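Local coordinates for secretion protein Snm4 (Mycobacterium xenopi, PDB 7B7J) that probably serves as the EccD5 component of the mycobacterial ESX-5 type VII secretion pore complex, to which it contributes a ubiquitin-like cytosolic domain, at residues A21-M26 and L87-Q92; P48-V53 and A63-K68. All coordinates share one frame; numbering follows the deposited sequence.

Both interactions are small, purely apolar contacts of a ubiquitin-like domain, and no hydrogen bond crosses either one. Interaction 1 is buried: a leucine from the loop ahead of strand 99-107 meets strand 20-27. Interaction 2, partly buried, joins helix 42-60 to the connection toward strand 70-76. Both draw on the same helix and strand, since L89 also touches I42 and M45, while V53 and L65 touch A27. The polar bonds of S88 and E91 stay inside the turn of interaction 1, whereas in interaction 2 L65 N bonds to N54 of the helix. The centres lie about 18 Å apart, yet the two do meet: I25 CD1 packs 3.9 Å from L49 CD2.

Interaction 1: A21-M26 and L87-Q92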
ATOM      1  N   ALA A  21       9.185  -0.419  -9.455  1.00 28.22           N
ATOM      2  CA  ALA A  21       9.754  -0.699  -8.122  1.00 28.88           C
ATOM      3  C   ALA A  21       9.090  -2.005  -7.709  1.00 30.63           C
ATOM      4  O   ALA A  21       7.851  -2.133  -7.679  1.00 30.64           O
ATOM      5  CB  ALA A  21       9.452   0.471  -7.185  1.00 31.97           C
ATOM      6  N   VAL A  22       9.877  -2.923  -7.167  1.00 27.83           N
ATOM      7  CA  VAL A  22       9.402  -4.164  -6.540  1.00 25.59           C
ATOM      8  C   VAL A  22       9.335  -3.914  -5.000  1.00 28.56           C
ATOM      9  O   VAL A  22      10.403  -3.715  -4.355  1.00 30.92           O
ATOM     10  CB  VAL A  22      10.444  -5.251  -6.887  1.00 29.46           C
ATOM     11  CG1 VAL A  22      10.034  -6.581  -6.159  1.00 30.90           C
ATOM     12  CG2 VAL A  22      10.584  -5.434  -8.381  1.00 30.88           C
ATOM     13  N   VAL A  23       8.104  -3.993  -4.465  1.00 29.09           N
ATOM     14  CA  VAL A  23       7.859  -3.600  -3.092  1.00 27.40           C
ATOM     15  C   VAL A  23       7.208  -4.758  -2.401  1.00 29.86           C
ATOM     16  O   VAL A  23       6.399  -5.378  -3.012  1.00 28.55           O
ATOM     17  CB  VAL A  23       7.117  -2.306  -3.074  1.00 30.48           C
ATOM     18  CG1 VAL A  23       7.636  -1.168  -3.915  1.00 30.20           C
ATOM     19  CG2 VAL A  23       5.740  -2.339  -3.492  1.00 37.99           C
ATOM     20  N   ALA A  24       7.427  -4.818  -1.130  1.00 24.05           N
ATOM     21  CA  ALA A  24       6.716  -5.739  -0.248  1.00 25.30           C
ATOM     22  C   ALA A  24       5.587  -4.967   0.498  1.00 25.76           C
ATOM     23  O   ALA A  24       5.942  -3.919   1.067  1.00 26.28           O
ATOM     24  CB  ALA A  24       7.693  -6.258   0.650  1.00 25.82           C
ATOM     25  N   ILE A  25       4.349  -5.370   0.297  1.00 22.09           N
ATOM     26  CA  ILE A  25       3.176  -4.784   0.973  1.00 22.49           C
ATOM     27  C   ILE A  25       2.712  -5.649   2.154  1.00 25.58           C
ATOM     28  O   ILE A  25       2.518  -6.887   1.916  1.00 29.44           O
ATOM     29  CB  ILE A  25       2.028  -4.460  -0.027  1.00 26.18           C
ATOM     30  CG1 ILE A  25       2.591  -3.679  -1.196  1.00 26.84           C
ATOM     31  CG2 ILE A  25       0.929  -3.772   0.685  1.00 27.49           C
ATOM     32  CD1 ILE A  25       3.003  -2.287  -0.880  1.00 25.64           C
ATOM     33  N   MET A  26       2.682  -5.065   3.355  1.00 25.77           N
ATOM     34  CA  MET A  26       2.159  -5.864   4.470  1.00 28.59           C
ATOM     35  C   MET A  26       0.676  -5.495   4.577  1.00 26.54           C
ATOM     36  O   MET A  26       0.365  -4.272   4.819  1.00 26.67           O
ATOM     37  CB  MET A  26       2.940  -5.607   5.724  1.00 27.01           C
ATOM     38  CG  MET A  26       4.361  -5.754   5.600  1.00 30.98           C
ATOM     39  SD  MET A  26       4.770  -7.533   5.339  1.00 34.34           S
ATOM     40  CE  MET A  26       4.108  -8.400   6.705  1.00 37.02           C
ATOM     41  N   LEU A  87       3.416  12.497  -4.261  1.00 32.75           N
ATOM     42  CA  LEU A  87       4.767  12.143  -4.742  1.00 28.98           C
ATOM     43  C   LEU A  87       4.807  10.673  -5.065  1.00 29.52           C
ATOM     44  O   LEU A  87       3.994   9.792  -4.559  1.00 28.97           O
ATOM     45  CB  LEU A  87       5.746  12.507  -3.627  1.00 36.79           C
ATOM     46  CG  LEU A  87       5.930  13.948  -3.196  1.00 36.19           C
ATOM     47  CD1 LEU A  87       6.981  13.897  -2.137  1.00 37.01           C
ATOM     48  CD2 LEU A  87       6.373  14.802  -4.327  1.00 41.61           C
ATOM     49  N   SER A  88       5.723  10.370  -5.978  1.00 29.77           N
ATOM     50  CA  SER A  88       6.068   8.990  -6.399  1.00 29.48           C
ATOM     51  C   SER A  88       6.774   8.186  -5.276  1.00 29.05           C
ATOM     52  O   SER A  88       7.420   8.757  -4.398  1.00 29.94           O
ATOM     53  CB  SER A  88       6.725   8.872  -7.797  1.00 30.78           C
ATOM     54  OG  SER A  88       8.062   9.373  -7.610  1.00 32.07           O
ATOM     55  N   LEU A  89       6.839   6.850  -5.535  1.00 27.85           N
ATOM     56  CA  LEU A  89       7.764   6.009  -4.779  1.00 24.63           C
ATOM     57  C   LEU A  89       9.192   6.562  -4.893  1.00 27.48           C
ATOM     58  O   LEU A  89       9.909   6.662  -3.885  1.00 28.83           O
ATOM     59  CB  LEU A  89       7.701   4.602  -5.303  1.00 25.74           C
ATOM     60  CG  LEU A  89       6.389   3.889  -5.039  1.00 25.83           C
ATOM     61  CD1 LEU A  89       6.213   2.588  -5.900  1.00 28.16           C
ATOM     62  CD2 LEU A  89       6.127   3.599  -3.562  1.00 28.25           C
ATOM     63  N   THR A  90       9.638   6.754  -6.137  1.00 29.29           N
ATOM     64  CA  THR A  90      11.048   7.220  -6.338  1.00 32.27           C
ATOM     65  C   THR A  90      11.289   8.512  -5.549  1.00 33.84           C
ATOM     66  O   THR A  90      12.395   8.628  -4.908  1.00 32.41           O
ATOM     67  CB  THR A  90      11.353   7.385  -7.832  1.00 33.68           C
ATOM     68  OG1 THR A  90      11.106   6.073  -8.336  1.00 35.30           O
ATOM     69  CG2 THR A  90      12.695   7.964  -8.208  1.00 37.36           C
ATOM     70  N   GLU A  91      10.395   9.451  -5.687  1.00 32.31           N
ATOM     71  CA  GLU A  91      10.620  10.776  -5.013  1.00 36.21           C
ATOM     72  C   GLU A  91      10.669  10.615  -3.531  1.00 35.00           C
ATOM     73  O   GLU A  91      11.306  11.510  -2.880  1.00 34.93           O
ATOM     74  CB  GLU A  91       9.467  11.651  -5.387  1.00 36.37           C
ATOM     75  CG  GLU A  91       9.577  12.250  -6.798  1.00 37.39           C
ATOM     76  CD  GLU A  91       8.332  13.013  -7.273  1.00 44.84           C
ATOM     77  OE1 GLU A  91       7.184  12.621  -7.025  1.00 36.61           O
ATOM     78  OE2 GLU A  91       8.458  13.952  -8.052  1.00 47.48           O
ATOM     79  N   GLN A  92      10.097   9.574  -2.922  1.00 30.49           N
ATOM     80  CA  GLN A  92      10.008   9.356  -1.486  1.00 32.63           C
ATOM     81  C   GLN A  92      11.088   8.365  -1.099  1.00 30.31           C
ATOM     82  O   GLN A  92      10.968   7.791  -0.001  1.00 32.80           O
ATOM     83  CB  GLN A  92       8.575   8.973  -1.066  1.00 30.80           C
ATOM     84  CG  GLN A  92       7.686  10.120  -1.422  1.00 33.64           C
ATOM     85  CD  GLN A  92       6.313   9.823  -0.947  1.00 34.86           C
ATOM     86  OE1 GLN A  92       6.015  10.158   0.235  1.00 34.52           O
ATOM     87  NE2 GLN A  92       5.429   9.410  -1.821  1.00 30.94           N
TER
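L89 reaches A21 and V23 in the core of a ubiquitin-like beta-grasp fold, identified by a mixed sheet in strand order 2-1-4-3 and the helix 42-60 packed on it. L89 sits in the loop between strands 70-76 and 99-107. Its closest atom is CD1, 4.1 Å from A21 CB, and the same methyl lies 4.5 Å from V23 CG1. A21 and V23 alternate with V22 along the strand, so the side chains of A21 and V23 set off toward the loop, that of V22 away from it. A21 CB and V23 CG1 are themselves 4.1 Å apart, and the leucine methyl completes a triangle with them. With CG anti to the carbonyl carbon (chi1 -68°) and CD1 nearly trans to CA (chi2 165°), the CD1 methyl of L89 leads toward the strand.

The more closely packed part is thus one leucine end against two strand residues, all three buried. I42 and M45 of helix 42-60, with L83 and V94 from loops, also touch L89, placing it where helix, sheet and loop converge. The solvent side of the turn is marked by E91, which is exposed, whereas its partner S88 is buried. S88 OG accepts from E91 N at 3.0 Å, an ST motif. T90 OG1 is hydrogen-bonded to the backbone oxygen of A38, just beyond strand 30-37. Local polar bonds brace the turn, whereas across to the strand the two segments meet by methyl packing alone. The return bond of the S88-E91 pair is nearly straight: S88 N meets the anti lone pair of E91 OE1 at 2.9 Å, with an N-H...O angle of 173°.

Interaction 2: P48-V53 and A63-K68; sequences PLLKVV and APLEAK
In this ubiquitin-like domain the helix 42-60 is followed by an irregular connection that leads to strand 70-76, and the contact lays that connection against the helix it has just left. L65 supplies the whole of the connection's side. Its CB lies 3.7 Å from L50 CD1, the nearest approach between the segments, and its CD1 stands 4.2 Å from the same L50 methyl. A second helix residue joins one turn further on: V53 CG1 is 4.4 Å from L65 CD1. L50 and V53 are three residues apart, which places both on one flank of the helix, and L65 lies against both. The backbones stay well separated, with the CA atoms of L50 and L65 7.7 Å apart, so the segments meet through side chains alone.

The side chains of L50 and L65 cross obliquely, and one branch of each does the work. In L50, CG is anti to the backbone N (chi1 -177°), a setting that carries CD1 to L65 although the side chain does not set off toward it. On the side of L65, CB and CD1 make the contact. Behind them V53 N bonds to L49 O at 2.8 Å, a helical bond between residues four apart. A polar link complements the methyl packing: a hydrogen bond from L65 N to N54 OD1, next along the helix, joins the backbone of the connection to the helix beside the methyl contact.

Around this pairing the fold closes in from several elements: W73 of strand 70-76 touches both leucines, A27 of strand 20-27 meets V53 and L65, and L57 of helix 42-60 adds a further contact to L65.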
ATOM      1  N   PRO A  48      -6.338   1.262  -6.117  1.00 28.52           N
ATOM      2  CA  PRO A  48      -5.969   0.047  -6.930  1.00 31.32           C
ATOM      3  C   PRO A  48      -5.220  -1.081  -6.212  1.00 31.55           C
ATOM      4  O   PRO A  48      -5.513  -2.313  -6.433  1.00 31.36           O
ATOM      5  CB  PRO A  48      -5.236   0.636  -8.165  1.00 30.64           C
ATOM      6  CG  PRO A  48      -5.847   1.950  -8.307  1.00 32.47           C
ATOM      7  CD  PRO A  48      -6.157   2.475  -6.928  1.00 30.37           C
ATOM      8  N   LEU A  49      -4.330  -0.738  -5.330  1.00 27.49           N
ATOM      9  CA  LEU A  49      -3.538  -1.654  -4.527  1.00 27.02           C
ATOM     10  C   LEU A  49      -4.412  -2.300  -3.494  1.00 27.20           C
ATOM     11  O   LEU A  49      -4.206  -3.600  -3.349  1.00 24.06           O
ATOM     12  CB  LEU A  49      -2.347  -0.855  -3.949  1.00 29.98           C
ATOM     13  CG  LEU A  49      -1.370  -1.682  -3.190  1.00 30.63           C
ATOM     14  CD1 LEU A  49      -0.733  -2.845  -4.053  1.00 30.52           C
ATOM     15  CD2 LEU A  49      -0.243  -0.854  -2.549  1.00 36.03           C
ATOM     16  N   LEU A  50      -5.260  -1.612  -2.827  1.00 27.24           N
ATOM     17  CA  LEU A  50      -6.176  -2.291  -1.915  1.00 28.36           C
ATOM     18  C   LEU A  50      -6.951  -3.437  -2.646  1.00 28.45           C
ATOM     19  O   LEU A  50      -7.251  -4.499  -2.048  1.00 29.42           O
ATOM     20  CB  LEU A  50      -7.108  -1.176  -1.333  1.00 31.13           C
ATOM     21  CG  LEU A  50      -8.127  -1.695  -0.274  1.00 38.81           C
ATOM     22  CD1 LEU A  50      -7.595  -2.489   0.986  1.00 38.68           C
ATOM     23  CD2 LEU A  50      -8.997  -0.437   0.143  1.00 45.79           C
ATOM     24  N   LYS A  51      -7.330  -3.217  -3.899  1.00 30.80           N
ATOM     25  CA  LYS A  51      -8.115  -4.253  -4.616  1.00 35.04           C
ATOM     26  C   LYS A  51      -7.241  -5.485  -4.899  1.00 30.63           C
ATOM     27  O   LYS A  51      -7.728  -6.594  -4.723  1.00 31.04           O
ATOM     28  CB  LYS A  51      -8.717  -3.690  -5.904  1.00 39.90           C
ATOM     29  CG  LYS A  51     -10.172  -3.264  -5.794  1.00 53.76           C
ATOM     30  CD  LYS A  51     -10.860  -3.176  -7.132  1.00 51.25           C
ATOM     31  CE  LYS A  51     -11.684  -4.403  -7.455  1.00 62.29           C
ATOM     32  NZ  LYS A  51     -12.956  -4.037  -8.121  1.00 58.81           N
ATOM     33  N   VAL A  52      -5.998  -5.258  -5.335  1.00 32.16           N
ATOM     34  CA  VAL A  52      -5.110  -6.430  -5.619  1.00 30.12           C
ATOM     35  C   VAL A  52      -4.889  -7.117  -4.294  1.00 29.11           C
ATOM     36  O   VAL A  52      -4.769  -8.367  -4.285  1.00 30.71           O
ATOM     37  CB  VAL A  52      -3.817  -5.832  -6.285  1.00 36.17           C
ATOM     38  CG1 VAL A  52      -2.636  -6.728  -6.148  1.00 43.06           C
ATOM     39  CG2 VAL A  52      -4.189  -5.528  -7.726  1.00 37.48           C
ATOM     40  N   VAL A  53      -4.545  -6.353  -3.236  1.00 27.82           N
ATOM     41  CA  VAL A  53      -4.363  -6.935  -1.900  1.00 27.65           C
ATOM     42  C   VAL A  53      -5.502  -7.848  -1.555  1.00 31.87           C
ATOM     43  O   VAL A  53      -5.322  -8.974  -0.929  1.00 29.18           O
ATOM     44  CB  VAL A  53      -3.928  -5.923  -0.907  1.00 27.50           C
ATOM     45  CG1 VAL A  53      -4.143  -6.384   0.545  1.00 32.74           C
ATOM     46  CG2 VAL A  53      -2.573  -5.393  -1.228  1.00 30.00           C
ATOM     47  N   ALA A  63      -9.834 -12.235   5.887  1.00 51.84           N
ATOM     48  CA  ALA A  63     -10.997 -11.320   5.732  1.00 54.48           C
ATOM     49  C   ALA A  63     -10.372 -10.138   4.987  1.00 42.93           C
ATOM     50  O   ALA A  63      -9.260  -9.747   5.251  1.00 43.34           O
ATOM     51  CB  ALA A  63     -11.689 -10.993   7.055  1.00 52.31           C
ATOM     52  N   PRO A  64     -11.044  -9.636   3.966  1.00 45.67           N
ATOM     53  CA  PRO A  64     -10.523  -8.521   3.200  1.00 48.12           C
ATOM     54  C   PRO A  64     -10.426  -7.235   4.090  1.00 52.05           C
ATOM     55  O   PRO A  64     -11.046  -7.080   5.179  1.00 48.12           O
ATOM     56  CB  PRO A  64     -11.529  -8.328   2.047  1.00 47.91           C
ATOM     57  CG  PRO A  64     -12.696  -9.030   2.459  1.00 49.51           C
ATOM     58  CD  PRO A  64     -12.335 -10.073   3.507  1.00 47.44           C
ATOM     59  N   LEU A  65      -9.565  -6.324   3.659  1.00 48.68           N
ATOM     60  CA  LEU A  65      -9.378  -5.089   4.452  1.00 49.82           C
ATOM     61  C   LEU A  65     -10.578  -4.194   4.169  1.00 50.47           C
ATOM     62  O   LEU A  65     -10.958  -4.082   2.994  1.00 49.16           O
ATOM     63  CB  LEU A  65      -8.058  -4.434   4.052  1.00 46.89           C
ATOM     64  CG  LEU A  65      -6.782  -5.175   4.433  1.00 45.58           C
ATOM     65  CD1 LEU A  65      -5.572  -4.308   4.139  1.00 48.46           C
ATOM     66  CD2 LEU A  65      -6.802  -5.574   5.896  1.00 51.19           C
ATOM     67  N   GLU A  66     -11.157  -3.602   5.213  1.00 52.45           N
ATOM     68  CA  GLU A  66     -12.402  -2.814   5.014  1.00 66.20           C
ATOM     69  C   GLU A  66     -12.378  -1.521   5.822  1.00 66.89           C
ATOM     70  O   GLU A  66     -11.801  -1.508   6.920  1.00 69.89           O
ATOM     71  CB  GLU A  66     -13.647  -3.620   5.386  1.00 74.34           C
ATOM     72  CG  GLU A  66     -13.909  -4.795   4.465  1.00 77.14           C
ATOM     73  CD  GLU A  66     -15.101  -5.654   4.857  1.00103.26           C
ATOM     74  OE1 GLU A  66     -15.632  -5.457   5.967  1.00 92.71           O
ATOM     75  OE2 GLU A  66     -15.496  -6.516   4.049  1.00102.82           O
ATOM     76  N   ALA A  67     -13.030  -0.495   5.288  1.00 73.92           N
ATOM     77  CA  ALA A  67     -13.061   0.824   5.946  1.00 82.03           C
ATOM     78  C   ALA A  67     -13.887   0.845   7.238  1.00 80.47           C
ATOM     79  O   ALA A  67     -15.120   0.864   7.131  1.00 75.37           O
ATOM     80  CB  ALA A  67     -13.567   1.840   4.953  1.00 82.54           C
ATOM     81  N   LYS A  68     -13.243   0.785   8.401  1.00 79.53           N
ATOM     82  CA  LYS A  68     -13.905   0.995   9.729  1.00 83.95           C
ATOM     83  C   LYS A  68     -14.366   2.410   9.276  1.00 89.51           C
ATOM     84  O   LYS A  68     -13.655   3.117   8.449  1.00 82.73           O
ATOM     85  CB  LYS A  68     -12.999   0.397  10.804  1.00 83.47           C
ATOM     86  CG  LYS A  68     -13.617   0.492  12.204  1.00 87.92           C
ATOM     87  CD  LYS A  68     -12.757  -0.145  13.309  1.00 89.18           C
ATOM     88  CE  LYS A  68     -13.291  -0.068  14.724  1.00 99.14           C
ATOM     89  NZ  LYS A  68     -12.352  -0.726  15.681  1.00 96.40           N
TER